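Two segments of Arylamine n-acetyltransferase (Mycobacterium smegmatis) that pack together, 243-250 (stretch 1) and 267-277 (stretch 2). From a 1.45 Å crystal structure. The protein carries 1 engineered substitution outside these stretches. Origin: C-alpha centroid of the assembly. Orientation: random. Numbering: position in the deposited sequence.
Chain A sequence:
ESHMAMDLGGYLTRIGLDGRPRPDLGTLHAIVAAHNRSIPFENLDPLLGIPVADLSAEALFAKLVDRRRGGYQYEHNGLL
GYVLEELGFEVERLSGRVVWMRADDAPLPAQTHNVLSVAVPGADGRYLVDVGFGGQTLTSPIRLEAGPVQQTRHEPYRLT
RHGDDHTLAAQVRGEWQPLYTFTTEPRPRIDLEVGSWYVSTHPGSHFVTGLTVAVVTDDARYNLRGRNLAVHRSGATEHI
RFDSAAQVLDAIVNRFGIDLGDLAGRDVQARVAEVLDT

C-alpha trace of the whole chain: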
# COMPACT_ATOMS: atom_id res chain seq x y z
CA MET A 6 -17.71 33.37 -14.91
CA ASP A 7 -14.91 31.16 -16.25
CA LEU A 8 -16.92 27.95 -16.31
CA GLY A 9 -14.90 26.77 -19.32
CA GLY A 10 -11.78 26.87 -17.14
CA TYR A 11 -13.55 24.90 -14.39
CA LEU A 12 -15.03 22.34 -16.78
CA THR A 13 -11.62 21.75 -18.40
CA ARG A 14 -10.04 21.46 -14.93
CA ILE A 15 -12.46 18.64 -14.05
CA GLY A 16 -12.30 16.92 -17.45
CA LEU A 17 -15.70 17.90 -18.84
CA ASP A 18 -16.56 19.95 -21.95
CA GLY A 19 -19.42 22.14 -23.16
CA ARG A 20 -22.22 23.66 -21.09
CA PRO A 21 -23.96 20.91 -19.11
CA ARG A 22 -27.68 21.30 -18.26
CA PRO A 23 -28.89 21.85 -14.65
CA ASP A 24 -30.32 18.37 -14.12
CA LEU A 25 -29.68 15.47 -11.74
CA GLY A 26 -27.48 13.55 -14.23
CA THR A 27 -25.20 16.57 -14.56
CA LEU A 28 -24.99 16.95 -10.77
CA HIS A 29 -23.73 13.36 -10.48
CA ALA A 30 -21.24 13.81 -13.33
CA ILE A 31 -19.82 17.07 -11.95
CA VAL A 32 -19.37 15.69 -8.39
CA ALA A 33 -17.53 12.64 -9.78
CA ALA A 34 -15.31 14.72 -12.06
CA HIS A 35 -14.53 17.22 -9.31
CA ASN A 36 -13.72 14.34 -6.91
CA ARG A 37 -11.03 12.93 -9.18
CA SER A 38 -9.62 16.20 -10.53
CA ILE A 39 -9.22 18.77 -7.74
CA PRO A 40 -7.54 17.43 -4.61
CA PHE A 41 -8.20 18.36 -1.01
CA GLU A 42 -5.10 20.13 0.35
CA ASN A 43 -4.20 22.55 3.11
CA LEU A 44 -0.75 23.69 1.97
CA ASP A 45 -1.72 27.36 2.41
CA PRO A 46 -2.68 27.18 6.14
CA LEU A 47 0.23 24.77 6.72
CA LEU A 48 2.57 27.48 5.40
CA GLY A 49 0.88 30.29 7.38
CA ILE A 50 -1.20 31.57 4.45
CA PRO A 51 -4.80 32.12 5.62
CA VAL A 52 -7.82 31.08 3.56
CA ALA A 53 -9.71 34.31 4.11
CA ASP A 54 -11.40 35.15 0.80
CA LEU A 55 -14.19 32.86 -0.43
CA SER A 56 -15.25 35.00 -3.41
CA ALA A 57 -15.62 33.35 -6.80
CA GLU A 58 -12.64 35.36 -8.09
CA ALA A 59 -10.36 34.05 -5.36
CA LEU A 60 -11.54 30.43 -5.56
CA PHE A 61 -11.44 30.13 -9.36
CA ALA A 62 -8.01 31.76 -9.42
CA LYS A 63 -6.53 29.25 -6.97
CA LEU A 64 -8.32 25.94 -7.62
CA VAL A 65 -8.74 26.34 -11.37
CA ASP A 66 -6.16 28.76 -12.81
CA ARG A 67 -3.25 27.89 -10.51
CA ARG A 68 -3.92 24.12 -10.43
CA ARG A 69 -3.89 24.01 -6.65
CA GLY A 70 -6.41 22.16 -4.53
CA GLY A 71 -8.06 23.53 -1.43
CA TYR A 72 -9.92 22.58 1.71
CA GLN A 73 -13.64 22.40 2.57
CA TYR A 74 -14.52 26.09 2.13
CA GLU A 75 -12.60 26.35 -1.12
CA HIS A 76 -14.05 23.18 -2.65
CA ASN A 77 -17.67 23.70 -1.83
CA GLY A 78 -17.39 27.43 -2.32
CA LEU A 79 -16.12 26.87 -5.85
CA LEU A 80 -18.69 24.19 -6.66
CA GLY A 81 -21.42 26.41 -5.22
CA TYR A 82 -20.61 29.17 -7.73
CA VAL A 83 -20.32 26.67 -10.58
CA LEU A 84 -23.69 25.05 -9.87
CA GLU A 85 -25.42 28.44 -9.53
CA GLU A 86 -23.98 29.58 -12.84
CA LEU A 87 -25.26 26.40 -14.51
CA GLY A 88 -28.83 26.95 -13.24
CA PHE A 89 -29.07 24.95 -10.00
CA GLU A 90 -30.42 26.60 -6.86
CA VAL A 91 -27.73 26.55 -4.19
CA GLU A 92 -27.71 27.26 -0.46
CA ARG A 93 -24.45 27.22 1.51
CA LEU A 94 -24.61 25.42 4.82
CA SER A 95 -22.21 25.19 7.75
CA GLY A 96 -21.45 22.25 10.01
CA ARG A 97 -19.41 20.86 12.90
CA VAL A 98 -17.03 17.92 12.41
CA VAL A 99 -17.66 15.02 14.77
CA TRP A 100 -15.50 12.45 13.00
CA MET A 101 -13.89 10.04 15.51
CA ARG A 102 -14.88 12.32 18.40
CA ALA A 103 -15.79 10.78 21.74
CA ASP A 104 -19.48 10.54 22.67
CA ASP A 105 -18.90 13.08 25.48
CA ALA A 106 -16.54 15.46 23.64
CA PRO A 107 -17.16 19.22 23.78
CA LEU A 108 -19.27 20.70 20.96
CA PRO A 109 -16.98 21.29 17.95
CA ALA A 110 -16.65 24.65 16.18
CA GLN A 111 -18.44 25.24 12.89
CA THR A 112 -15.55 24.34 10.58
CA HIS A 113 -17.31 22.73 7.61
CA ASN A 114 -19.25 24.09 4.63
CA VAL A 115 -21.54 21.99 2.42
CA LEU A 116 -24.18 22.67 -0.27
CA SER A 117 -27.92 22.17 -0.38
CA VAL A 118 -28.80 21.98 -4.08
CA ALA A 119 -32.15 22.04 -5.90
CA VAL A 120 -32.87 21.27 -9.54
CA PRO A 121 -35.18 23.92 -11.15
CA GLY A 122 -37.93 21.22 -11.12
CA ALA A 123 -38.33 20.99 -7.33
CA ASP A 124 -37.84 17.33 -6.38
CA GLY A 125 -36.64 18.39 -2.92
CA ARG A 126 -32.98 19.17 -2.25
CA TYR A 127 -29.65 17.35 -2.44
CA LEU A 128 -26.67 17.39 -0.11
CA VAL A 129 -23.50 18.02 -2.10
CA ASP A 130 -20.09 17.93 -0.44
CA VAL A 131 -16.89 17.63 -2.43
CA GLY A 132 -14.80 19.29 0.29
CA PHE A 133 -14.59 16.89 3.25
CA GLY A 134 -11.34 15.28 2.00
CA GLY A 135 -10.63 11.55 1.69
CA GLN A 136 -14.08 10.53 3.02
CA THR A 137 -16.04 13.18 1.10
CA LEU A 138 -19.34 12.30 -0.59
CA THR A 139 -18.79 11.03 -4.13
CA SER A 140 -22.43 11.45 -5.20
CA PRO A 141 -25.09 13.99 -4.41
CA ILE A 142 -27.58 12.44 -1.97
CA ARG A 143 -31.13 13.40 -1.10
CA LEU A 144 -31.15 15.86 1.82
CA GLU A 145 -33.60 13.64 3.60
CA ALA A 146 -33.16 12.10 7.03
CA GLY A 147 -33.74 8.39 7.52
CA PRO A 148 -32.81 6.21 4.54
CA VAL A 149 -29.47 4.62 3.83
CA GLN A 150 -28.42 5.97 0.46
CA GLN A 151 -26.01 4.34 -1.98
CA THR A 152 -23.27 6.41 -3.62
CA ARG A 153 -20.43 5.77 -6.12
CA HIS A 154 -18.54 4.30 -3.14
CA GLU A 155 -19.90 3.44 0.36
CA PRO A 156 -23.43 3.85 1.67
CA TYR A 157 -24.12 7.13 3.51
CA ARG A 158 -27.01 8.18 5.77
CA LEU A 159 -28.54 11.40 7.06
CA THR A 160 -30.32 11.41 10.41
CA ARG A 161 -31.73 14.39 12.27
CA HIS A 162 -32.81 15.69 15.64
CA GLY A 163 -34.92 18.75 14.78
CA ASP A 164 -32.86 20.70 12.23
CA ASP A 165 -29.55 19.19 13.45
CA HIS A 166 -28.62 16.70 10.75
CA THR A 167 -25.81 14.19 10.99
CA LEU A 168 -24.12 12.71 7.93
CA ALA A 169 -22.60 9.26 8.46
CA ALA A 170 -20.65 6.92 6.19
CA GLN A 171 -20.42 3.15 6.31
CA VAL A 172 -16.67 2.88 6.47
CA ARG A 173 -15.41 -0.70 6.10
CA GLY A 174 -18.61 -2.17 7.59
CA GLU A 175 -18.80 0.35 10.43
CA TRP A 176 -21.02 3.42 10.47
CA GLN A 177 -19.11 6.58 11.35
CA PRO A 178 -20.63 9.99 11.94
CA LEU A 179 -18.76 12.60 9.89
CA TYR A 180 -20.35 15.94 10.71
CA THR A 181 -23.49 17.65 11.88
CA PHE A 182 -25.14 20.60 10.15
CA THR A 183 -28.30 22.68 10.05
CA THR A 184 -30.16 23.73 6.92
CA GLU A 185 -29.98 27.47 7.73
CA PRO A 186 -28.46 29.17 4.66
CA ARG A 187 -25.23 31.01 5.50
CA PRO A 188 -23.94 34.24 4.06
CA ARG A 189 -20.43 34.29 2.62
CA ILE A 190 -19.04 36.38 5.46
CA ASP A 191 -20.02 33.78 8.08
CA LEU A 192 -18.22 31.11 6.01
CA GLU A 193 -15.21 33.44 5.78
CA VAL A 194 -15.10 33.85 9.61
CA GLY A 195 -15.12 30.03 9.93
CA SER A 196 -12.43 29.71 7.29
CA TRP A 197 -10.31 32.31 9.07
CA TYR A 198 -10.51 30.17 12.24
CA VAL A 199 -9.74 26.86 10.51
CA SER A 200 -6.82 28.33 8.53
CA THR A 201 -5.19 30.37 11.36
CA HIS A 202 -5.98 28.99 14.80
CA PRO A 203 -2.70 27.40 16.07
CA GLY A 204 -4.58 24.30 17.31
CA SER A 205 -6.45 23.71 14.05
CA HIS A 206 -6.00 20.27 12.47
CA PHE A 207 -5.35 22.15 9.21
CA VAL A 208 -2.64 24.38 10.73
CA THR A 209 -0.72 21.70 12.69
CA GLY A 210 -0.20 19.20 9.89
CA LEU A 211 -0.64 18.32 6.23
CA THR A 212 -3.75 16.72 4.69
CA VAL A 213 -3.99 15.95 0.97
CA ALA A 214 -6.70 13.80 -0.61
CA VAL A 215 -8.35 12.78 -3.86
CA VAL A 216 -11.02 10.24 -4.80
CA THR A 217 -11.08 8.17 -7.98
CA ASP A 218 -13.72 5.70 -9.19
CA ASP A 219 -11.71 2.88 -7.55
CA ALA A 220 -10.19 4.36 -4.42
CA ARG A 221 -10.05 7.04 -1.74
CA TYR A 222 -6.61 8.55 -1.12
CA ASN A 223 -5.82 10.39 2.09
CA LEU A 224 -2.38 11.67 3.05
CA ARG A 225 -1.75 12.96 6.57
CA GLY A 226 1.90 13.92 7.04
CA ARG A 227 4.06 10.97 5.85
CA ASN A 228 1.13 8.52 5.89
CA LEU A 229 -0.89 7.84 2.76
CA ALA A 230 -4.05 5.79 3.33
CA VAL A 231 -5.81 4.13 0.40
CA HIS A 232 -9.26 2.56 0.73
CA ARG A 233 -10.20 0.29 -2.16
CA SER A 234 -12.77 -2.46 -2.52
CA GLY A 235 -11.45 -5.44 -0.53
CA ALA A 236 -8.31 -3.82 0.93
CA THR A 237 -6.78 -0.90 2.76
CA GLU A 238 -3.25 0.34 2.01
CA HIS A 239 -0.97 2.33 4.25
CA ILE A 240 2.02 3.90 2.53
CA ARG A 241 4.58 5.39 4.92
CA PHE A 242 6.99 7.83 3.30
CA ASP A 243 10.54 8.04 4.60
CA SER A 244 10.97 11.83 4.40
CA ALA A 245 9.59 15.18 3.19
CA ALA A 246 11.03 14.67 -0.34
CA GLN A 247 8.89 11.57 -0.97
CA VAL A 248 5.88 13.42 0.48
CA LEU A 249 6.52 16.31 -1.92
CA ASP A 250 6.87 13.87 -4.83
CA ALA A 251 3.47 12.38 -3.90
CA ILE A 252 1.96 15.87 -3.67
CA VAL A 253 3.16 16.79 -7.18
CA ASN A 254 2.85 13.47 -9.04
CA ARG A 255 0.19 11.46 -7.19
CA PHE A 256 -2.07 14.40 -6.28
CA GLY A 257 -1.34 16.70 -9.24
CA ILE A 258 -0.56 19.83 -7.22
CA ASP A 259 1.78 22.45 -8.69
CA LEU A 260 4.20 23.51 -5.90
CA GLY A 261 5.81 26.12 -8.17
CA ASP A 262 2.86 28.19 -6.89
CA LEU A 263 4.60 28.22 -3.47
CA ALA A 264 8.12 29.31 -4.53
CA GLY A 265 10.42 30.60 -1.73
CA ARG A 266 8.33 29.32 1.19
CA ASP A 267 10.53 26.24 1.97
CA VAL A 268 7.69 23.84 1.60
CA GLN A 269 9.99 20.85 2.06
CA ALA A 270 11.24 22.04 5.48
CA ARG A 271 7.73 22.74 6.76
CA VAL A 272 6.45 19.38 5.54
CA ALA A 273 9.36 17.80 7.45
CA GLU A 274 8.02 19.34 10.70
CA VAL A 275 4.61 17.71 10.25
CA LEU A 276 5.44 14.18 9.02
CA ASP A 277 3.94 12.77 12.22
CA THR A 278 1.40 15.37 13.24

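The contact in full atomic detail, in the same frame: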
# COMPACT_ATOMS: atom_id res chain seq x y z
N ASP A 243 9.35 7.92 3.78
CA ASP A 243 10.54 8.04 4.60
C ASP A 243 10.79 9.46 5.08
O ASP A 243 11.19 9.66 6.23
CB ASP A 243 11.76 7.56 3.83
CG ASP A 243 11.95 6.06 3.88
OD1 ASP A 243 11.15 5.36 4.55
OD2 ASP A 243 12.91 5.59 3.25
N SER A 244 10.56 10.44 4.20
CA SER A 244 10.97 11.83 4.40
C SER A 244 10.06 12.82 3.66
O SER A 244 9.21 12.42 2.86
CB SER A 244 12.42 12.04 3.92
OG SER A 244 12.46 12.08 2.50
N ALA A 245 10.30 14.11 3.89
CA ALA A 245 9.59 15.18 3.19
C ALA A 245 9.72 15.14 1.66
O ALA A 245 8.78 15.47 0.95
CB ALA A 245 9.99 16.54 3.74
N ALA A 246 10.89 14.73 1.12
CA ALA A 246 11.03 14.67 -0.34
C ALA A 246 10.04 13.73 -1.02
O ALA A 246 9.50 14.07 -2.08
CB ALA A 246 12.47 14.33 -0.77
N GLN A 247 9.84 12.54 -0.43
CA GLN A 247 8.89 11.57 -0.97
C GLN A 247 7.46 12.10 -0.84
O GLN A 247 6.65 11.89 -1.74
CB GLN A 247 9.00 10.21 -0.27
CG GLN A 247 10.23 9.38 -0.67
CD GLN A 247 11.48 9.76 0.09
OE1 GLN A 247 12.58 9.72 -0.46
NE2 GLN A 247 11.33 10.12 1.36
N VAL A 248 7.19 12.80 0.26
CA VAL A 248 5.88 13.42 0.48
C VAL A 248 5.63 14.46 -0.62
O VAL A 248 4.59 14.43 -1.28
CB VAL A 248 5.74 14.04 1.89
CG1 VAL A 248 4.42 14.82 2.01
CG2 VAL A 248 5.79 12.95 2.95
N LEU A 249 6.61 15.34 -0.84
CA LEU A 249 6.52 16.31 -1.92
C LEU A 249 6.37 15.69 -3.31
O LEU A 249 5.59 16.19 -4.14
CB LEU A 249 7.70 17.29 -1.88
CG LEU A 249 7.44 18.61 -1.18
CD1 LEU A 249 7.39 18.45 0.33
CD2 LEU A 249 8.49 19.64 -1.58
N ASP A 250 7.07 14.58 -3.57
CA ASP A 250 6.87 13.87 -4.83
C ASP A 250 5.43 13.37 -4.97
O ASP A 250 4.85 13.48 -6.05
CB ASP A 250 7.85 12.70 -5.00
CG ASP A 250 7.49 11.81 -6.20
OD1 ASP A 250 7.02 10.68 -5.97
OD2 ASP A 250 7.63 12.26 -7.36
N ASP A 267 9.89 27.47 1.41
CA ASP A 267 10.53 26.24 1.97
C ASP A 267 9.52 25.21 2.41
O ASP A 267 9.46 24.78 3.57
CB ASP A 267 11.56 26.56 3.04
CG ASP A 267 12.60 25.45 3.13
OD1 ASP A 267 12.37 24.39 2.52
OD2 ASP A 267 13.63 25.67 3.81
N VAL A 268 8.71 24.83 1.43
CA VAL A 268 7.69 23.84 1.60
C VAL A 268 8.28 22.56 2.19
O VAL A 268 7.71 21.99 3.13
CB VAL A 268 7.02 23.51 0.24
CG1 VAL A 268 5.96 22.44 0.42
CG2 VAL A 268 6.41 24.76 -0.38
N GLN A 269 9.42 22.12 1.66
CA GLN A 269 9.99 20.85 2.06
C GLN A 269 10.32 20.84 3.55
O GLN A 269 10.01 19.86 4.24
CB GLN A 269 11.22 20.50 1.21
CG GLN A 269 11.55 19.01 1.19
CD GLN A 269 12.85 18.68 0.50
OE1 GLN A 269 12.86 18.20 -0.63
NE2 GLN A 269 13.97 18.95 1.18
N ALA A 270 10.90 21.93 4.06
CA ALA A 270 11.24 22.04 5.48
C ALA A 270 10.01 22.06 6.38
O ALA A 270 10.03 21.50 7.47
CB ALA A 270 12.12 23.27 5.74
N ARG A 271 8.93 22.70 5.94
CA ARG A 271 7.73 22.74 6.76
C ARG A 271 7.03 21.39 6.77
O ARG A 271 6.52 20.95 7.80
CB ARG A 271 6.79 23.84 6.26
CG ARG A 271 5.46 23.93 7.00
CD ARG A 271 5.60 24.11 8.52
NE ARG A 271 4.27 24.30 9.12
CZ ARG A 271 3.93 23.97 10.36
NH1 ARG A 271 4.82 23.41 11.19
NH2 ARG A 271 2.68 24.18 10.76
N VAL A 272 6.99 20.74 5.62
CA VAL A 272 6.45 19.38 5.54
C VAL A 272 7.24 18.44 6.46
O VAL A 272 6.65 17.58 7.13
CB VAL A 272 6.41 18.90 4.08
CG1 VAL A 272 6.09 17.42 3.99
CG2 VAL A 272 5.36 19.69 3.33
N ALA A 273 8.56 18.62 6.53
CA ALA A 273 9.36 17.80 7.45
C ALA A 273 8.88 17.90 8.90
O ALA A 273 8.81 16.90 9.60
CB ALA A 273 10.83 18.18 7.35
N GLU A 274 8.49 19.10 9.33
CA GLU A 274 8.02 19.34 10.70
C GLU A 274 6.75 18.58 11.06
O GLU A 274 6.49 18.28 12.22
CB GLU A 274 7.77 20.83 10.95
CG GLU A 274 9.05 21.64 11.01
CD GLU A 274 8.82 23.14 11.22
OE1 GLU A 274 7.68 23.62 11.08
OE2 GLU A 274 9.81 23.82 11.54
N VAL A 275 5.94 18.28 10.03
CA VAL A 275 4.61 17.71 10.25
C VAL A 275 4.45 16.28 9.71
O VAL A 275 3.33 15.81 9.50
CB VAL A 275 3.49 18.65 9.71
CG1 VAL A 275 3.55 19.99 10.41
CG2 VAL A 275 3.58 18.81 8.20
N LEU A 276 5.54 15.55 9.52
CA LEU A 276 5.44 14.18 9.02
C LEU A 276 4.55 13.34 9.93
O LEU A 276 3.81 12.47 9.47
CB LEU A 276 6.82 13.55 8.92
CG LEU A 276 7.78 14.16 7.89
CD1 LEU A 276 9.10 13.39 7.92
CD2 LEU A 276 7.22 14.14 6.47
N ASP A 277 4.62 13.61 11.24
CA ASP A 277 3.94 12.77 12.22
C ASP A 277 2.94 13.50 13.08
O ASP A 277 2.60 13.07 14.19
CB ASP A 277 4.98 11.99 13.06
CG ASP A 277 5.86 11.11 12.19
OD1 ASP A 277 5.31 10.13 11.62
OD2 ASP A 277 7.05 11.42 12.01

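The contact between these two stretches is apolar at its centre, where Val272 on the second helix meets three side chains of the first. Its CG1 lies 3.7 Å from CG1 of Val248 and 4.0 Å from CB of Ala245, while its CG2 lies 3.8 Å from CD1 of Leu249. A branched side chain suits this position because it is compact and presents two methyls: CG1 of Val272 packs on Val248 and Ala245, and both of its methyls meet Leu249.

Ala245 marks the point where the backbones come nearest, its CA 5.0 Å from that of Ala273. A single methyl fits here: Ala245 CB points toward the second helix and sits 3.4 Å from the carbonyl oxygen, O, of Gln269 and 4.1 Å from CB of Ala273. That carbonyl already accepts from Ala273 N, so the methyl packs on it without depriving it of a partner.

Two leucines pack around this close point. Leu249, with a chi1 of -96°, between the usual wells, places CD1 4.2 Å from CG1 of Val268 and 3.9 Å from CA of Gln269. Leu276, beyond the second helix, brings CD2 to 4.0 Å from both Val248 CG2 and Ala245 N.

Toward the solvent, Gln269 CG lies 3.9 Å from Ala245 CB, and Gln269 OE1 reaches to 3.9 Å from Ala246 CB; a long side chain with a polar end suits this exposed rim. No hydrogen bond crosses the contact, which buries 381 Å² in all; several polar groups instead bond within their own stretch. Ser244 OG caps the first helix, accepting weakly from Ala246 N (3.4 Å), and Asp267 OD1 caps the second, accepting from Ala270 N (3.3 Å); short side-chain oxygens suit these places because first-turn NH groups lack helix partners. Within the second stretch, Arg271 NH1 forms a salt bridge with Glu274 OE1 (2.9 Å), outside the interface.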